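PDB 3WOZ: CLIP-associating protein 2, which probably binds tubulin through TOG domains of HEAT-repeat architecture and contributes to the control of microtubule dynamics. Local coordinates for residues Lys61-Phe73 / Leu100-Ile114. Sequence-based numbering, arbitrary orientation.
Sequences KVFSMFLETLVDF and LLGSVQAKVQKALDI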
loop_
_atom_site.group_PDB
_atom_site.type_symbol
_atom_site.label_atom_id
_atom_site.label_comp_id
_atom_site.label_asym_id
_atom_site.label_seq_id
_atom_site.Cartn_x
_atom_site.Cartn_y
_atom_site.Cartn_z
ATOM N N LYS A 61 19.896 -6.814 5.910
ATOM C CA LYS A 61 20.342 -7.119 4.547
ATOM C C LYS A 61 19.299 -7.961 3.822
ATOM O O LYS A 61 18.965 -7.687 2.674
ATOM C CB LYS A 61 21.712 -7.815 4.562
ATOM C CG LYS A 61 22.225 -8.318 3.208
ATOM C CD LYS A 61 22.496 -7.174 2.229
ATOM C CE LYS A 61 23.187 -7.679 0.969
ATOM N NZ LYS A 61 23.147 -6.668 -0.123
ATOM N N VAL A 62 18.780 -8.972 4.513
ATOM C CA VAL A 62 17.737 -9.835 3.964
ATOM C C VAL A 62 16.507 -9.005 3.584
ATOM O O VAL A 62 15.963 -9.165 2.488
ATOM C CB VAL A 62 17.347 -10.967 4.945
ATOM C CG1 VAL A 62 16.236 -11.830 4.364
ATOM C CG2 VAL A 62 18.566 -11.835 5.278
ATOM N N PHE A 63 16.101 -8.106 4.484
ATOM C CA PHE A 63 14.903 -7.288 4.293
ATOM C C PHE A 63 15.029 -6.338 3.099
ATOM O O PHE A 63 14.103 -6.221 2.304
ATOM C CB PHE A 63 14.544 -6.524 5.579
ATOM C CG PHE A 63 13.314 -5.659 5.458
ATOM C CD1 PHE A 63 13.428 -4.273 5.402
ATOM C CD2 PHE A 63 12.043 -6.229 5.391
ATOM C CE1 PHE A 63 12.299 -3.462 5.291
ATOM C CE2 PHE A 63 10.907 -5.430 5.276
ATOM C CZ PHE A 63 11.035 -4.040 5.229
ATOM N N SER A 64 16.174 -5.673 2.980
ATOM C CA SER A 64 16.452 -4.802 1.837
ATOM C C SER A 64 16.499 -5.559 0.512
ATOM O O SER A 64 16.010 -5.060 -0.501
ATOM C CB SER A 64 17.740 -4.014 2.049
ATOM O OG SER A 64 17.463 -2.833 2.774
HETATM N N MSE A 65 17.086 -6.755 0.529
HETATM C CA MSE A 65 17.081 -7.641 -0.639
HETATM C C MSE A 65 15.670 -8.111 -1.005
HETATM O O MSE A 65 15.350 -8.278 -2.186
HETATM C CB MSE A 65 17.951 -8.865 -0.383
HETATM C CG MSE A 65 19.443 -8.609 -0.381
HETATM SE SE MSE A 65 20.345 -10.298 -0.014
HETATM C CE MSE A 65 19.766 -11.270 -1.608
ATOM N N PHE A 66 14.847 -8.344 0.018
ATOM C CA PHE A 66 13.445 -8.726 -0.156
ATOM C C PHE A 66 12.666 -7.617 -0.862
ATOM O O PHE A 66 11.967 -7.876 -1.840
ATOM C CB PHE A 66 12.820 -9.093 1.201
ATOM C CG PHE A 66 11.328 -8.875 1.286
ATOM C CD1 PHE A 66 10.440 -9.662 0.551
ATOM C CD2 PHE A 66 10.809 -7.895 2.133
ATOM C CE1 PHE A 66 9.059 -9.462 0.646
ATOM C CE2 PHE A 66 9.430 -7.689 2.241
ATOM C CZ PHE A 66 8.551 -8.470 1.493
ATOM N N LEU A 67 12.806 -6.387 -0.370
ATOM C CA LEU A 67 12.192 -5.216 -1.005
ATOM C C LEU A 67 12.565 -5.058 -2.480
ATOM O O LEU A 67 11.724 -4.673 -3.292
ATOM C CB LEU A 67 12.547 -3.936 -0.250
ATOM C CG LEU A 67 11.917 -3.746 1.131
ATOM C CD1 LEU A 67 12.468 -2.478 1.755
ATOM C CD2 LEU A 67 10.370 -3.717 1.065
ATOM N N GLU A 68 13.820 -5.353 -2.814
ATOM C CA GLU A 68 14.293 -5.279 -4.200
ATOM C C GLU A 68 13.709 -6.384 -5.068
ATOM O O GLU A 68 13.421 -6.168 -6.238
ATOM C CB GLU A 68 15.820 -5.335 -4.264
ATOM C CG GLU A 68 16.490 -4.067 -3.790
ATOM C CD GLU A 68 17.991 -4.214 -3.611
ATOM O OE1 GLU A 68 18.437 -5.238 -3.045
ATOM O OE2 GLU A 68 18.723 -3.292 -4.027
ATOM N N THR A 69 13.558 -7.569 -4.491
ATOM C CA THR A 69 12.993 -8.718 -5.191
ATOM C C THR A 69 11.504 -8.510 -5.494
ATOM O O THR A 69 11.001 -8.994 -6.509
ATOM C CB THR A 69 13.190 -10.014 -4.371
ATOM O OG1 THR A 69 14.533 -10.063 -3.884
ATOM C CG2 THR A 69 12.926 -11.259 -5.221
ATOM N N LEU A 70 10.813 -7.779 -4.615
ATOM C CA LEU A 70 9.381 -7.491 -4.771
ATOM C C LEU A 70 9.060 -6.829 -6.104
ATOM O O LEU A 70 8.029 -7.124 -6.710
ATOM C CB LEU A 70 8.865 -6.599 -3.633
ATOM C CG LEU A 70 8.268 -7.204 -2.357
ATOM C CD1 LEU A 70 7.799 -6.081 -1.434
ATOM C CD2 LEU A 70 7.101 -8.148 -2.659
ATOM N N VAL A 71 9.952 -5.944 -6.553
ATOM C CA VAL A 71 9.765 -5.195 -7.797
ATOM C C VAL A 71 9.606 -6.157 -8.975
ATOM O O VAL A 71 8.643 -6.065 -9.732
ATOM C CB VAL A 71 10.930 -4.200 -8.041
ATOM C CG1 VAL A 71 10.846 -3.571 -9.435
ATOM C CG2 VAL A 71 10.929 -3.117 -6.973
ATOM N N ASP A 72 10.547 -7.092 -9.092
ATOM C CA ASP A 72 10.521 -8.125 -10.126
ATOM C C ASP A 72 9.355 -9.088 -9.962
ATOM O O ASP A 72 8.755 -9.514 -10.947
ATOM C CB ASP A 72 11.833 -8.908 -10.109
ATOM C CG ASP A 72 13.000 -8.071 -10.550
ATOM O OD1 ASP A 72 13.786 -7.632 -9.675
ATOM O OD2 ASP A 72 13.112 -7.827 -11.770
ATOM N N PHE A 73 9.057 -9.429 -8.710
ATOM C CA PHE A 73 7.979 -10.354 -8.376
ATOM C C PHE A 73 6.633 -9.781 -8.781
ATOM O O PHE A 73 5.845 -10.457 -9.442
ATOM C CB PHE A 73 8.009 -10.677 -6.878
ATOM C CG PHE A 73 6.874 -11.543 -6.409
ATOM C CD1 PHE A 73 5.915 -11.037 -5.538
ATOM C CD2 PHE A 73 6.770 -12.869 -6.822
ATOM C CE1 PHE A 73 4.875 -11.835 -5.083
ATOM C CE2 PHE A 73 5.729 -13.670 -6.378
ATOM C CZ PHE A 73 4.786 -13.156 -5.501
ATOM N N LEU A 100 11.980 4.086 8.536
ATOM C CA LEU A 100 13.196 3.333 8.238
ATOM C C LEU A 100 14.284 4.286 7.743
ATOM O O LEU A 100 14.015 5.462 7.470
ATOM C CB LEU A 100 12.913 2.243 7.195
ATOM C CG LEU A 100 11.831 1.213 7.552
ATOM C CD1 LEU A 100 11.370 0.474 6.309
ATOM C CD2 LEU A 100 12.296 0.231 8.627
ATOM N N LEU A 101 15.509 3.784 7.635
ATOM C CA LEU A 101 16.612 4.589 7.119
ATOM C C LEU A 101 16.352 4.966 5.668
ATOM O O LEU A 101 15.676 4.230 4.942
ATOM C CB LEU A 101 17.943 3.841 7.250
ATOM C CG LEU A 101 18.341 3.343 8.641
ATOM C CD1 LEU A 101 19.744 2.761 8.607
ATOM C CD2 LEU A 101 18.247 4.457 9.669
ATOM N N GLY A 102 16.882 6.119 5.266
ATOM C CA GLY A 102 16.700 6.674 3.926
ATOM C C GLY A 102 16.825 5.667 2.796
ATOM O O GLY A 102 15.947 5.587 1.941
ATOM N N SER A 103 17.911 4.895 2.798
ATOM C CA SER A 103 18.169 3.924 1.731
ATOM C C SER A 103 17.080 2.854 1.641
ATOM O O SER A 103 16.716 2.430 0.548
ATOM C CB SER A 103 19.539 3.266 1.908
ATOM O OG SER A 103 19.591 2.522 3.111
ATOM N N VAL A 104 16.572 2.433 2.796
ATOM C CA VAL A 104 15.521 1.424 2.881
ATOM C C VAL A 104 14.147 2.006 2.513
ATOM O O VAL A 104 13.369 1.352 1.816
ATOM C CB VAL A 104 15.504 0.741 4.278
ATOM C CG1 VAL A 104 14.458 -0.360 4.341
ATOM C CG2 VAL A 104 16.872 0.155 4.596
ATOM N N GLN A 105 13.862 3.230 2.963
ATOM C CA GLN A 105 12.627 3.935 2.589
ATOM C C GLN A 105 12.480 4.076 1.078
ATOM O O GLN A 105 11.372 3.967 0.546
ATOM C CB GLN A 105 12.551 5.328 3.231
ATOM C CG GLN A 105 12.037 5.341 4.665
ATOM C CD GLN A 105 11.536 6.721 5.114
ATOM O OE1 GLN A 105 10.882 7.440 4.353
ATOM N NE2 GLN A 105 11.845 7.088 6.355
ATOM N N ALA A 106 13.597 4.333 0.392
ATOM C CA ALA A 106 13.598 4.422 -1.064
ATOM C C ALA A 106 13.107 3.122 -1.714
ATOM O O ALA A 106 12.374 3.156 -2.706
ATOM C CB ALA A 106 14.985 4.798 -1.585
ATOM N N LYS A 107 13.498 1.989 -1.133
ATOM C CA LYS A 107 13.122 0.672 -1.642
ATOM C C LYS A 107 11.642 0.355 -1.394
ATOM O O LYS A 107 11.013 -0.321 -2.200
ATOM C CB LYS A 107 14.006 -0.412 -1.022
ATOM C CG LYS A 107 15.487 -0.341 -1.419
ATOM C CD LYS A 107 16.317 -1.266 -0.526
ATOM C CE LYS A 107 17.691 -1.585 -1.124
ATOM N NZ LYS A 107 18.559 -0.382 -1.286
ATOM N N VAL A 108 11.111 0.831 -0.269
ATOM C CA VAL A 108 9.692 0.687 0.055
ATOM C C VAL A 108 8.883 1.561 -0.894
ATOM O O VAL A 108 7.902 1.105 -1.482
ATOM C CB VAL A 108 9.377 1.082 1.522
ATOM C CG1 VAL A 108 7.889 0.897 1.820
ATOM C CG2 VAL A 108 10.211 0.270 2.495
ATOM N N GLN A 109 9.313 2.813 -1.056
ATOM C CA GLN A 109 8.651 3.732 -1.984
ATOM C C GLN A 109 8.612 3.162 -3.403
ATOM O O GLN A 109 7.581 3.227 -4.076
ATOM C CB GLN A 109 9.309 5.117 -1.969
ATOM C CG GLN A 109 8.524 6.184 -2.737
ATOM C CD GLN A 109 7.105 6.351 -2.204
ATOM O OE1 GLN A 109 6.900 6.870 -1.108
ATOM N NE2 GLN A 109 6.123 5.900 -2.976
ATOM N N LYS A 110 9.732 2.584 -3.834
ATOM C CA LYS A 110 9.835 1.967 -5.150
ATOM C C LYS A 110 8.840 0.815 -5.297
ATOM O O LYS A 110 8.129 0.733 -6.299
ATOM C CB LYS A 110 11.269 1.485 -5.412
ATOM C CG LYS A 110 11.451 0.647 -6.682
ATOM C CD LYS A 110 11.221 1.471 -7.942
ATOM C CE LYS A 110 11.580 0.688 -9.194
ATOM N NZ LYS A 110 11.086 1.399 -10.410
ATOM N N ALA A 111 8.804 -0.067 -4.300
ATOM C CA ALA A 111 7.841 -1.167 -4.273
ATOM C C ALA A 111 6.393 -0.665 -4.311
ATOM O O ALA A 111 5.551 -1.246 -5.000
ATOM C CB ALA A 111 8.075 -2.050 -3.061
ATOM N N LEU A 112 6.111 0.410 -3.574
ATOM C CA LEU A 112 4.794 1.045 -3.600
ATOM C C LEU A 112 4.451 1.587 -4.985
ATOM O O LEU A 112 3.316 1.440 -5.439
ATOM C CB LEU A 112 4.701 2.184 -2.576
ATOM C CG LEU A 112 4.489 1.856 -1.097
ATOM C CD1 LEU A 112 4.732 3.106 -0.256
ATOM C CD2 LEU A 112 3.081 1.289 -0.842
ATOM N N ASP A 113 5.429 2.219 -5.640
ATOM C CA ASP A 113 5.219 2.800 -6.967
ATOM C C ASP A 113 4.915 1.708 -7.992
ATOM O O ASP A 113 4.023 1.866 -8.828
ATOM C CB ASP A 113 6.443 3.614 -7.418
ATOM C CG ASP A 113 6.656 4.879 -6.598
ATOM O OD1 ASP A 113 5.746 5.324 -5.859
ATOM O OD2 ASP A 113 7.756 5.447 -6.705
ATOM N N ILE A 114 5.663 0.609 -7.915
ATOM C CA ILE A 114 5.448 -0.557 -8.770
ATOM C C ILE A 114 4.042 -1.124 -8.540
ATOM O O ILE A 114 3.298 -1.340 -9.493
ATOM C CB ILE A 114 6.532 -1.652 -8.522
ATOM C CG1 ILE A 114 7.937 -1.117 -8.834
ATOM C CG2 ILE A 114 6.242 -2.923 -9.321
ATOM C CD1 ILE A 114 8.134 -0.619 -10.243
HETATM O O HOH W 1 12.247 -2.064 -3.975
#
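Helices 61-73 and 102-114 run side by side in the same direction, their axes 9.0 Å apart at closest approach and crossing at 19°, with the CA atoms of L67 facing K107 and those of V71 facing A111. L67 carries the middle of the interface: its CD1 methyl meets V108 CG2 at 3.6 Å and also touches V104 CG1 and K107 CB. V104 divides its branches, CG1, anti to the backbone N (chi1 -177°), reaching L67 and the edge of the F63 ring, and CG2 lying 3.5 Å from S64 OG. L100 CD1 comes to that same ring edge, near its plane. K107 reaches across to helix 61-73: its CD packs 3.8 Å from S64 O. The chain stays extended as far as CE, which lies 3.5 Å from E68 OE2, and the bend at chi4 (63°) then sets K107 NZ 4.0 Å from E68 OE2, near but short of a salt bridge. Were K107 replaced by alanine, S64 and E68 would probably lose the aliphatic chain lying against them, and E68 its nearby positive charge. Farther along, V71 straddles two partners, CG1 against I114 CG1 at 3.9 Å and CG2 against the K110 chain. One water donates to L67 O and K107 O and so links the two backbones. Helix 85-96 also touches F63, Q109 and L112. Near-parallel neighbouring helices, with helix 85-96 between them in the chain and leucine, valine and isoleucine side chains packed across the interface, are consistent with the HEAT-repeat architecture of a TOG domain.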